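Local coordinates for S-layer domain-containing protein (PDB 4QVS), which is of unknown function but carries a region of the concanavalin A-like lectin/glucanase superfamily and is probably a surface-layer component, at residues A[145-150]-A[159-164]; A[135-140]-A[151-156]; A[7-12]-A[59-64]. One frame throughout, in Å; residues are numbered along the deposited sequence.

Interaction 1 (A[145-150]-A[159-164]); sequences GDTGTL and ENNTLS
Leu163 N donates to Asp146 O at 2.7 Å, approaching in the carbonyl plane on a lone pair, and this bond holds the chain beyond Asn160 against the start of strand 147-152. Gly148 and Asn160 form a hydrogen-bonded antiparallel pair: Gly148 N lies 3.2 Å from Asn160 O, standing 48° above that carbonyl's plane, while Asn160 N meets Gly148 O within its plane. Asp146 CA adds a C-H contact to Leu163 O at 3.1 Å. A weak bond from Ser164 OG to Asp146 OD1, 3.4 Å long, lies at the edge of the contact.

The bend after the strand is an Asx turn. Asn160 holds CG anti to its backbone N (chi1 177°), and its OD1 accepts from both Thr162 N at 2.8 Å and Thr162 OG1 at 2.6 Å. Asparagine suits this place because its short amide can curl onto the backbone two residues on, and its ND2 bonds to Thr124 O of the second subunit.

Packing divides between the two faces. Thr149 and Glu159 lie side by side and point the same way, with Thr149 OG1 3.6 Å from Glu159 CG; the carboxylate beyond is bonded through OE2 to Asn156. On the other face Leu163 lays CD1 against the backbone of Gly148, 4.0 Å from its CA, a close seat that glycine allows because it has no side chain. Leu163 also touches Leu143 of strand 137-144 and Lys123 of the second subunit.

Regular pairing in this beta hairpin thus ends at Asn160; beyond it the Asx turn shapes the bend, while the Leu163 to Asp146 bond still ties the chain back across. The doubly gripped OD1 fixes the rotation of the Asn160 amide, and ND2 of the same group bonds to the partner chain.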
loop_
_atom_site.group_PDB
_atom_site.type_symbol
_atom_site.label_atom_id
_atom_site.label_comp_id
_atom_site.label_asym_id
_atom_site.label_seq_id
_atom_site.Cartn_x
_atom_site.Cartn_y
_atom_site.Cartn_z
ATOM N N GLY A 145 -6.324 -20.991 -11.047
ATOM C CA GLY A 145 -5.390 -22.084 -10.893
ATOM C C GLY A 145 -4.734 -21.812 -9.567
ATOM O O GLY A 145 -5.415 -21.417 -8.636
ATOM N N ASP A 146 -3.411 -21.949 -9.509
ATOM C CA ASP A 146 -2.643 -21.742 -8.267
ATOM C C ASP A 146 -2.387 -20.286 -7.899
ATOM O O ASP A 146 -1.848 -20.017 -6.824
ATOM C CB ASP A 146 -1.286 -22.454 -8.350
ATOM C CG ASP A 146 -1.422 -23.952 -8.440
ATOM O OD1 ASP A 146 -2.565 -24.439 -8.490
ATOM O OD2 ASP A 146 -0.387 -24.649 -8.453
ATOM N N THR A 147 -2.771 -19.356 -8.771
ATOM C CA THR A 147 -2.509 -17.942 -8.536
ATOM C C THR A 147 -3.702 -17.152 -8.047
ATOM O O THR A 147 -4.730 -17.105 -8.715
ATOM C CB THR A 147 -2.037 -17.278 -9.830
ATOM O OG1 THR A 147 -0.901 -17.986 -10.322
ATOM C CG2 THR A 147 -1.675 -15.821 -9.589
ATOM N N GLY A 148 -3.542 -16.493 -6.901
ATOM C CA GLY A 148 -4.591 -15.661 -6.316
ATOM C C GLY A 148 -4.161 -14.212 -6.384
ATOM O O GLY A 148 -2.997 -13.923 -6.166
ATOM N N THR A 149 -5.088 -13.293 -6.647
ATOM C CA THR A 149 -4.727 -11.871 -6.759
ATOM C C THR A 149 -5.662 -10.903 -6.029
ATOM O O THR A 149 -6.887 -11.025 -6.084
ATOM C CB THR A 149 -4.656 -11.476 -8.248
ATOM O OG1 THR A 149 -3.761 -12.367 -8.917
ATOM C CG2 THR A 149 -4.166 -10.031 -8.428
ATOM N N LEU A 150 -5.066 -9.945 -5.333
ATOM C CA LEU A 150 -5.801 -8.894 -4.662
ATOM C C LEU A 150 -5.756 -7.663 -5.496
ATOM O O LEU A 150 -4.679 -7.283 -6.006
ATOM C CB LEU A 150 -5.157 -8.525 -3.341
ATOM C CG LEU A 150 -5.427 -9.454 -2.185
ATOM C CD1 LEU A 150 -4.553 -9.102 -0.986
ATOM C CD2 LEU A 150 -6.905 -9.368 -1.844
ATOM N N GLU A 159 -0.110 -11.059 -4.832
ATOM C CA GLU A 159 -0.322 -12.368 -5.470
ATOM C C GLU A 159 0.340 -13.472 -4.659
ATOM O O GLU A 159 1.285 -13.247 -3.899
ATOM C CB GLU A 159 0.331 -12.473 -6.849
ATOM C CG GLU A 159 -0.335 -11.788 -8.012
ATOM C CD GLU A 159 0.548 -11.886 -9.246
ATOM O OE1 GLU A 159 1.168 -12.948 -9.472
ATOM O OE2 GLU A 159 0.648 -10.887 -9.973
ATOM N N ASN A 160 -0.140 -14.682 -4.869
ATOM C CA ASN A 160 0.459 -15.841 -4.257
ATOM C C ASN A 160 0.204 -16.950 -5.253
ATOM O O ASN A 160 -0.905 -17.477 -5.372
ATOM C CB ASN A 160 -0.126 -16.135 -2.878
ATOM C CG ASN A 160 0.443 -17.401 -2.259
ATOM O OD1 ASN A 160 0.951 -18.276 -2.966
ATOM N ND2 ASN A 160 0.338 -17.520 -0.936
ATOM N N ASN A 161 1.268 -17.297 -5.954
ATOM C CA ASN A 161 1.223 -18.278 -7.015
ATOM C C ASN A 161 1.249 -19.726 -6.517
ATOM O O ASN A 161 1.305 -20.645 -7.319
ATOM C CB ASN A 161 2.395 -17.988 -7.966
ATOM C CG ASN A 161 2.406 -16.532 -8.453
ATOM O OD1 ASN A 161 1.356 -15.918 -8.654
ATOM N ND2 ASN A 161 3.594 -15.977 -8.634
ATOM N N THR A 162 1.175 -19.928 -5.206
ATOM C CA THR A 162 1.216 -21.271 -4.624
ATOM C C THR A 162 -0.109 -21.719 -4.000
ATOM O O THR A 162 -0.101 -22.472 -3.026
ATOM C CB THR A 162 2.232 -21.314 -3.471
ATOM O OG1 THR A 162 1.669 -20.666 -2.322
ATOM C CG2 THR A 162 3.535 -20.635 -3.871
ATOM N N LEU A 163 -1.238 -21.261 -4.524
ATOM C CA LEU A 163 -2.526 -21.617 -3.922
ATOM C C LEU A 163 -3.242 -22.768 -4.632
ATOM O O LEU A 163 -4.004 -22.547 -5.568
ATOM C CB LEU A 163 -3.434 -20.384 -3.869
ATOM C CG LEU A 163 -2.877 -19.197 -3.084
ATOM C CD1 LEU A 163 -3.817 -18.015 -3.185
ATOM C CD2 LEU A 163 -2.656 -19.573 -1.632
ATOM N N SER A 164 -2.993 -23.992 -4.165
ATOM C CA SER A 164 -3.620 -25.196 -4.710
ATOM C C SER A 164 -4.867 -25.604 -3.970
ATOM O O SER A 164 -5.650 -26.382 -4.492
ATOM C CB SER A 164 -2.650 -26.377 -4.702
ATOM O OG SER A 164 -1.768 -26.304 -5.803
#

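Interaction 2 (A[135-140]-A[151-156]); sequences VWKHVA and YINGEN
Asn153 grips His138 twice, once by backbone and once by side chain. Asn153 N donates to His138 O at 2.7 Å, and Asn153 OD1 accepts from His138 N at 2.9 Å, the donor standing 51° above the amide plane. CG of Asn153 lies anti to its carbonyl carbon (chi1 -65°), which carries the amide toward strand 137-144, where ND2 rests 3.5 Å from Lys137 CG. The Lys137 side chain crosses that of Asn153 at about a right angle and sends NZ on to Thr132 OG1. Farther along, Ala140 and Tyr151 exchange two backbone bonds, and their CB atoms meet at 4.1 Å; Ala140 O also lies in plane at the edge of the tyrosine ring.

These bonds join two strands of a three-stranded antiparallel meander, in which 147-152 is the middle strand. Its exit is a type I' turn from Ile152 to Glu155. Asn153 and Gly154 fill the central positions with positive phi, a conformation that asparagine tolerates well and glycine easily.

A water ties this turn to the neighbouring strand, accepting from Gly154 N at 2.9 Å and lying 2.6 Å from His138 ND1, in plane at the imidazole edge. Farther out, helix 213-219 packs on Ala140 and Tyr151 through Ile216. Strand 137-144 pairs on its other side with an antiparallel strand of the second subunit, whose Trp76 meets the His138 ring edge-to-face.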
loop_
_atom_site.group_PDB
_atom_site.type_symbol
_atom_site.label_atom_id
_atom_site.label_comp_id
_atom_site.label_asym_id
_atom_site.label_seq_id
_atom_site.Cartn_x
_atom_site.Cartn_y
_atom_site.Cartn_z
ATOM N N VAL A 135 -13.126 6.424 2.975
ATOM C CA VAL A 135 -13.042 6.546 1.520
ATOM C C VAL A 135 -13.482 5.282 0.763
ATOM O O VAL A 135 -12.813 4.264 0.837
ATOM C CB VAL A 135 -11.599 6.887 1.079
ATOM C CG1 VAL A 135 -11.510 6.938 -0.437
ATOM C CG2 VAL A 135 -11.133 8.198 1.705
ATOM N N TRP A 136 -14.571 5.378 -0.006
ATOM C CA TRP A 136 -15.066 4.261 -0.838
ATOM C C TRP A 136 -13.999 3.710 -1.768
ATOM O O TRP A 136 -13.412 4.458 -2.528
ATOM C CB TRP A 136 -16.255 4.711 -1.723
ATOM C CG TRP A 136 -17.586 4.742 -1.035
ATOM C CD1 TRP A 136 -18.283 5.841 -0.626
ATOM C CD2 TRP A 136 -18.375 3.604 -0.672
ATOM N NE1 TRP A 136 -19.470 5.455 -0.040
ATOM C CE2 TRP A 136 -19.549 4.084 -0.062
ATOM C CE3 TRP A 136 -18.208 2.231 -0.825
ATOM C CZ2 TRP A 136 -20.561 3.224 0.410
ATOM C CZ3 TRP A 136 -19.220 1.374 -0.358
ATOM C CH2 TRP A 136 -20.374 1.880 0.244
ATOM N N LYS A 137 -13.735 2.414 -1.719
ATOM C CA LYS A 137 -12.780 1.814 -2.658
ATOM C C LYS A 137 -13.351 0.487 -3.181
ATOM O O LYS A 137 -14.227 -0.086 -2.552
ATOM C CB LYS A 137 -11.405 1.621 -1.995
ATOM C CG LYS A 137 -10.591 2.913 -1.821
ATOM C CD LYS A 137 -9.141 2.624 -1.424
ATOM C CE LYS A 137 -8.193 3.809 -1.675
ATOM N NZ LYS A 137 -8.484 4.901 -0.723
ATOM N N HIS A 138 -12.879 0.034 -4.337
ATOM C CA HIS A 138 -13.317 -1.227 -4.895
ATOM C C HIS A 138 -12.307 -2.297 -4.536
ATOM O O HIS A 138 -11.120 -2.098 -4.690
ATOM C CB HIS A 138 -13.483 -1.158 -6.412
ATOM C CG HIS A 138 -14.112 -2.392 -6.991
ATOM N ND1 HIS A 138 -13.379 -3.398 -7.587
ATOM C CD2 HIS A 138 -15.401 -2.809 -7.006
ATOM C CE1 HIS A 138 -14.191 -4.370 -7.961
ATOM N NE2 HIS A 138 -15.426 -4.032 -7.630
ATOM N N VAL A 139 -12.773 -3.430 -4.034
ATOM C CA VAL A 139 -11.858 -4.507 -3.729
ATOM C C VAL A 139 -12.252 -5.779 -4.459
ATOM O O VAL A 139 -13.421 -6.078 -4.585
ATOM C CB VAL A 139 -11.808 -4.777 -2.225
ATOM C CG1 VAL A 139 -10.874 -5.939 -1.922
ATOM C CG2 VAL A 139 -11.358 -3.535 -1.462
ATOM N N ALA A 140 -11.266 -6.540 -4.914
ATOM C CA ALA A 140 -11.536 -7.820 -5.564
ATOM C C ALA A 140 -10.439 -8.818 -5.252
ATOM O O ALA A 140 -9.300 -8.431 -4.994
ATOM C CB ALA A 140 -11.675 -7.646 -7.065
ATOM N N TYR A 151 -6.903 -7.002 -5.567
ATOM C CA TYR A 151 -7.047 -5.756 -6.279
ATOM C C TYR A 151 -7.753 -4.701 -5.435
ATOM O O TYR A 151 -8.755 -5.000 -4.755
ATOM C CB TYR A 151 -7.930 -5.927 -7.506
ATOM C CG TYR A 151 -7.416 -6.814 -8.589
ATOM C CD1 TYR A 151 -7.668 -8.186 -8.589
ATOM C CD2 TYR A 151 -6.754 -6.266 -9.673
ATOM C CE1 TYR A 151 -7.218 -8.992 -9.615
ATOM C CE2 TYR A 151 -6.292 -7.057 -10.688
ATOM C CZ TYR A 151 -6.521 -8.403 -10.666
ATOM O OH TYR A 151 -6.059 -9.118 -11.722
ATOM N N ILE A 152 -7.241 -3.467 -5.506
ATOM C CA ILE A 152 -7.871 -2.296 -4.898
ATOM C C ILE A 152 -8.085 -1.329 -6.059
ATOM O O ILE A 152 -7.164 -1.072 -6.805
ATOM C CB ILE A 152 -7.014 -1.629 -3.828
ATOM C CG1 ILE A 152 -6.855 -2.575 -2.631
ATOM C CG2 ILE A 152 -7.683 -0.329 -3.389
ATOM C CD1 ILE A 152 -5.969 -2.043 -1.528
ATOM N N ASN A 153 -9.303 -0.836 -6.232
ATOM C CA ASN A 153 -9.644 -0.010 -7.395
ATOM C C ASN A 153 -9.038 -0.485 -8.713
ATOM O O ASN A 153 -8.557 0.318 -9.504
ATOM C CB ASN A 153 -9.293 1.451 -7.148
ATOM C CG ASN A 153 -10.116 2.049 -6.042
ATOM O OD1 ASN A 153 -11.339 1.895 -6.009
ATOM N ND2 ASN A 153 -9.457 2.740 -5.132
ATOM N N GLY A 154 -9.042 -1.796 -8.935
ATOM C CA GLY A 154 -8.581 -2.373 -10.207
ATOM C C GLY A 154 -7.088 -2.476 -10.425
ATOM O O GLY A 154 -6.646 -2.794 -11.536
ATOM N N GLU A 155 -6.331 -2.222 -9.355
ATOM C CA GLU A 155 -4.887 -2.298 -9.358
ATOM C C GLU A 155 -4.457 -3.503 -8.559
ATOM O O GLU A 155 -4.937 -3.729 -7.460
ATOM C CB GLU A 155 -4.290 -1.039 -8.731
ATOM C CG GLU A 155 -2.887 -1.226 -8.154
ATOM C CD GLU A 155 -2.417 -0.017 -7.363
ATOM O OE1 GLU A 155 -2.704 1.124 -7.788
ATOM O OE2 GLU A 155 -1.753 -0.200 -6.320
ATOM N N ASN A 156 -3.524 -4.257 -9.119
ATOM C CA ASN A 156 -2.967 -5.444 -8.483
ATOM C C ASN A 156 -2.061 -5.062 -7.326
ATOM O O ASN A 156 -1.044 -4.361 -7.517
ATOM C CB ASN A 156 -2.210 -6.283 -9.518
ATOM C CG ASN A 156 -1.466 -7.439 -8.895
ATOM O OD1 ASN A 156 -1.344 -7.505 -7.680
ATOM N ND2 ASN A 156 -0.962 -8.362 -9.728
HETATM O O HOH W 1 -10.753 -3.473 -7.279
#

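Interaction 3 (A[7-12]-A[59-64]); sequences AWYMFD and ALPDGI. With NA (sodium ion), chain C.
Tyr9 points its ring across to three side chains of 59-64: Leu60 and Ile64 meet it at CE2 from different directions, and Pro61 meets the hydroxyl. Leu60 crosses the tyrosine obliquely, with CD2 3.8 Å from Tyr9 CE2. Pro61 reaches it tip to tip, its CD 3.4 Å from Tyr9 OH. Ile64 also comes tip to tip, but in the plane of the ring and at its edge, where CD1 lies 3.8 Å from Tyr9 CE2. Ile64 holds CG1 anti to its backbone N (chi1 -165°), and its extended branch carries CD1 far enough to touch Ala7 CB as well, at 3.7 Å.

Each residue type fits its task. Alanine is small enough for the isoleucine tip to come close to its strand, while tyrosine bridges the wide gap between backbones with an aromatic body and brings a polar end that bonds to Gly30 O. Pro61 opens a type II turn to Ile64, and Gly63 takes the positive phi of that turn.

Farther along the chain, the Phe11 ring receives Tyr9 CB over one face, 3.5 Å above its plane and offset toward the rim. The same run of residues brings Met10 O, from a residue present as selenomethionine, to a sodium ion at 2.3 Å and Asp12 OD1 to it at 2.5 Å. Asn45 O and Asn47 O of the same chain and Asp202 OD1 of the second subunit also bind the ion, so hard oxygen ligands of two chains share the site.

The cluster round Tyr9 lies against strand 32-35, where Ala32 touches Tyr9, Phe11 and Leu60, and against Phe90 of strand 85-91, which meets Leu60 and Ile64. Strands 7-9 and 57-60 do not pair with each other here; both pair with an antiparallel strand of the second subunit, which carries the sheet across the interface.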
loop_
_atom_site.group_PDB
_atom_site.type_symbol
_atom_site.label_atom_id
_atom_site.label_comp_id
_atom_site.label_asym_id
_atom_site.label_seq_id
_atom_site.Cartn_x
_atom_site.Cartn_y
_atom_site.Cartn_z
ATOM N N ALA A 7 27.839 7.051 1.186
ATOM C CA ALA A 7 27.690 7.952 2.298
ATOM C C ALA A 7 26.668 7.486 3.338
ATOM O O ALA A 7 25.781 6.649 3.067
ATOM C CB ALA A 7 27.283 9.303 1.767
ATOM N N TRP A 8 26.790 8.088 4.516
ATOM C CA TRP A 8 25.896 7.845 5.636
ATOM C C TRP A 8 25.767 9.073 6.537
ATOM O O TRP A 8 26.676 9.393 7.288
ATOM C CB TRP A 8 26.405 6.644 6.449
ATOM C CG TRP A 8 25.542 6.263 7.578
ATOM C CD1 TRP A 8 24.293 6.711 7.848
ATOM C CD2 TRP A 8 25.805 5.198 8.541
ATOM N NE1 TRP A 8 23.773 6.027 8.967
ATOM C CE2 TRP A 8 24.693 5.115 9.399
ATOM C CE3 TRP A 8 26.896 4.351 8.773
ATOM C CZ2 TRP A 8 24.619 4.176 10.471
ATOM C CZ3 TRP A 8 26.827 3.422 9.847
ATOM C CH2 TRP A 8 25.698 3.355 10.672
ATOM N N TYR A 9 24.601 9.718 6.488
ATOM C CA TYR A 9 24.286 10.860 7.334
ATOM C C TYR A 9 23.423 10.377 8.510
ATOM O O TYR A 9 22.282 9.953 8.331
ATOM C CB TYR A 9 23.606 11.962 6.531
ATOM C CG TYR A 9 24.562 12.515 5.484
ATOM C CD1 TYR A 9 25.604 13.396 5.852
ATOM C CD2 TYR A 9 24.509 12.083 4.186
ATOM C CE1 TYR A 9 26.545 13.851 4.936
ATOM C CE2 TYR A 9 25.427 12.577 3.246
ATOM C CZ TYR A 9 26.440 13.446 3.637
ATOM O OH TYR A 9 27.328 13.891 2.685
HETATM N N MSE A 10 24.003 10.456 9.700
HETATM C CA MSE A 10 23.344 10.011 10.923
HETATM C C MSE A 10 22.669 11.181 11.553
HETATM O O MSE A 10 21.865 11.013 12.450
HETATM C CB MSE A 10 24.384 9.455 11.886
HETATM C CG MSE A 10 25.056 8.208 11.343
HETATM SE SE MSE A 10 26.259 7.591 12.779
HETATM C CE MSE A 10 24.771 6.814 13.822
ATOM N N PHE A 11 23.037 12.394 11.132
ATOM C CA PHE A 11 22.404 13.602 11.633
ATOM C C PHE A 11 22.289 13.687 13.166
ATOM O O PHE A 11 21.256 14.164 13.678
ATOM C CB PHE A 11 21.003 13.766 11.025
ATOM C CG PHE A 11 20.979 13.872 9.526
ATOM C CD1 PHE A 11 21.600 14.961 8.875
ATOM C CD2 PHE A 11 20.281 12.972 8.756
ATOM C CE1 PHE A 11 21.541 15.077 7.506
ATOM C CE2 PHE A 11 20.228 13.097 7.363
ATOM C CZ PHE A 11 20.885 14.155 6.741
ATOM N N ASP A 12 23.327 13.243 13.888
ATOM C CA ASP A 12 23.314 13.260 15.358
ATOM C C ASP A 12 23.869 14.526 15.989
ATOM O O ASP A 12 23.401 14.934 17.042
ATOM C CB ASP A 12 24.064 12.050 15.921
ATOM C CG ASP A 12 23.322 10.744 15.663
ATOM O OD1 ASP A 12 22.082 10.792 15.463
ATOM O OD2 ASP A 12 23.970 9.688 15.623
ATOM N N ALA A 59 20.753 20.185 2.173
ATOM C CA ALA A 59 21.540 20.220 0.972
ATOM C C ALA A 59 22.613 19.171 1.146
ATOM O O ALA A 59 23.297 19.130 2.172
ATOM C CB ALA A 59 22.198 21.602 0.743
ATOM N N LEU A 60 22.756 18.312 0.144
ATOM C CA LEU A 60 23.782 17.286 0.153
ATOM C C LEU A 60 24.894 17.825 -0.721
ATOM O O LEU A 60 24.662 18.706 -1.549
ATOM C CB LEU A 60 23.243 15.988 -0.430
ATOM C CG LEU A 60 22.127 15.326 0.405
ATOM C CD1 LEU A 60 21.481 14.201 -0.371
ATOM C CD2 LEU A 60 22.692 14.779 1.693
ATOM N N PRO A 61 26.098 17.299 -0.566
ATOM C CA PRO A 61 27.189 17.869 -1.422
ATOM C C PRO A 61 27.049 17.388 -2.857
ATOM O O PRO A 61 26.508 16.284 -3.107
ATOM C CB PRO A 61 28.474 17.336 -0.773
ATOM C CG PRO A 61 28.028 16.161 0.075
ATOM C CD PRO A 61 26.595 16.392 0.477
ATOM N N ASP A 62 27.481 18.228 -3.795
ATOM C CA ASP A 62 27.393 17.947 -5.223
ATOM C C ASP A 62 28.086 16.640 -5.549
ATOM O O ASP A 62 29.097 16.335 -4.957
ATOM C CB ASP A 62 28.118 19.048 -6.052
ATOM C CG ASP A 62 27.566 20.452 -5.823
ATOM O OD1 ASP A 62 26.540 20.624 -5.122
ATOM O OD2 ASP A 62 28.181 21.418 -6.359
ATOM N N GLY A 63 27.569 15.895 -6.514
ATOM C CA GLY A 63 28.194 14.654 -6.987
ATOM C C GLY A 63 27.894 13.384 -6.185
ATOM O O GLY A 63 28.201 12.286 -6.596
ATOM N N ILE A 64 27.242 13.523 -5.067
ATOM C CA ILE A 64 27.081 12.373 -4.207
ATOM C C ILE A 64 26.479 11.128 -4.875
ATOM O O ILE A 64 26.916 10.033 -4.558
ATOM C CB ILE A 64 26.432 12.771 -2.868
ATOM C CG1 ILE A 64 26.637 11.627 -1.868
ATOM C CG2 ILE A 64 24.971 13.209 -3.042
ATOM C CD1 ILE A 64 26.319 12.051 -0.455
HETATM NA NA NA C . 20.443 9.854 13.832
HETATM O O HOH W 2 21.502 8.178 13.432
#

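How the interactions relate
From the N terminus, interaction 3 comes first: residues 7-12 meet 59-64 and close a loop of 46 residues that includes strands 21-22, 32-35, 40-42 and 47-52. The other two contacts follow in series, on the opposite side of the chain's centre, with nearest atoms about 28 Å away or more. There 135-140 pairs with 151-156, and 145-150 with 159-164, so the segments of interactions 2 and 1 alternate and their loops cross. They bind the middle strand 147-152 to 137-144 and to 155-160 respectively, and they touch where Thr149 and Leu150 pack on Asn156. All three contacts also reach the second subunit.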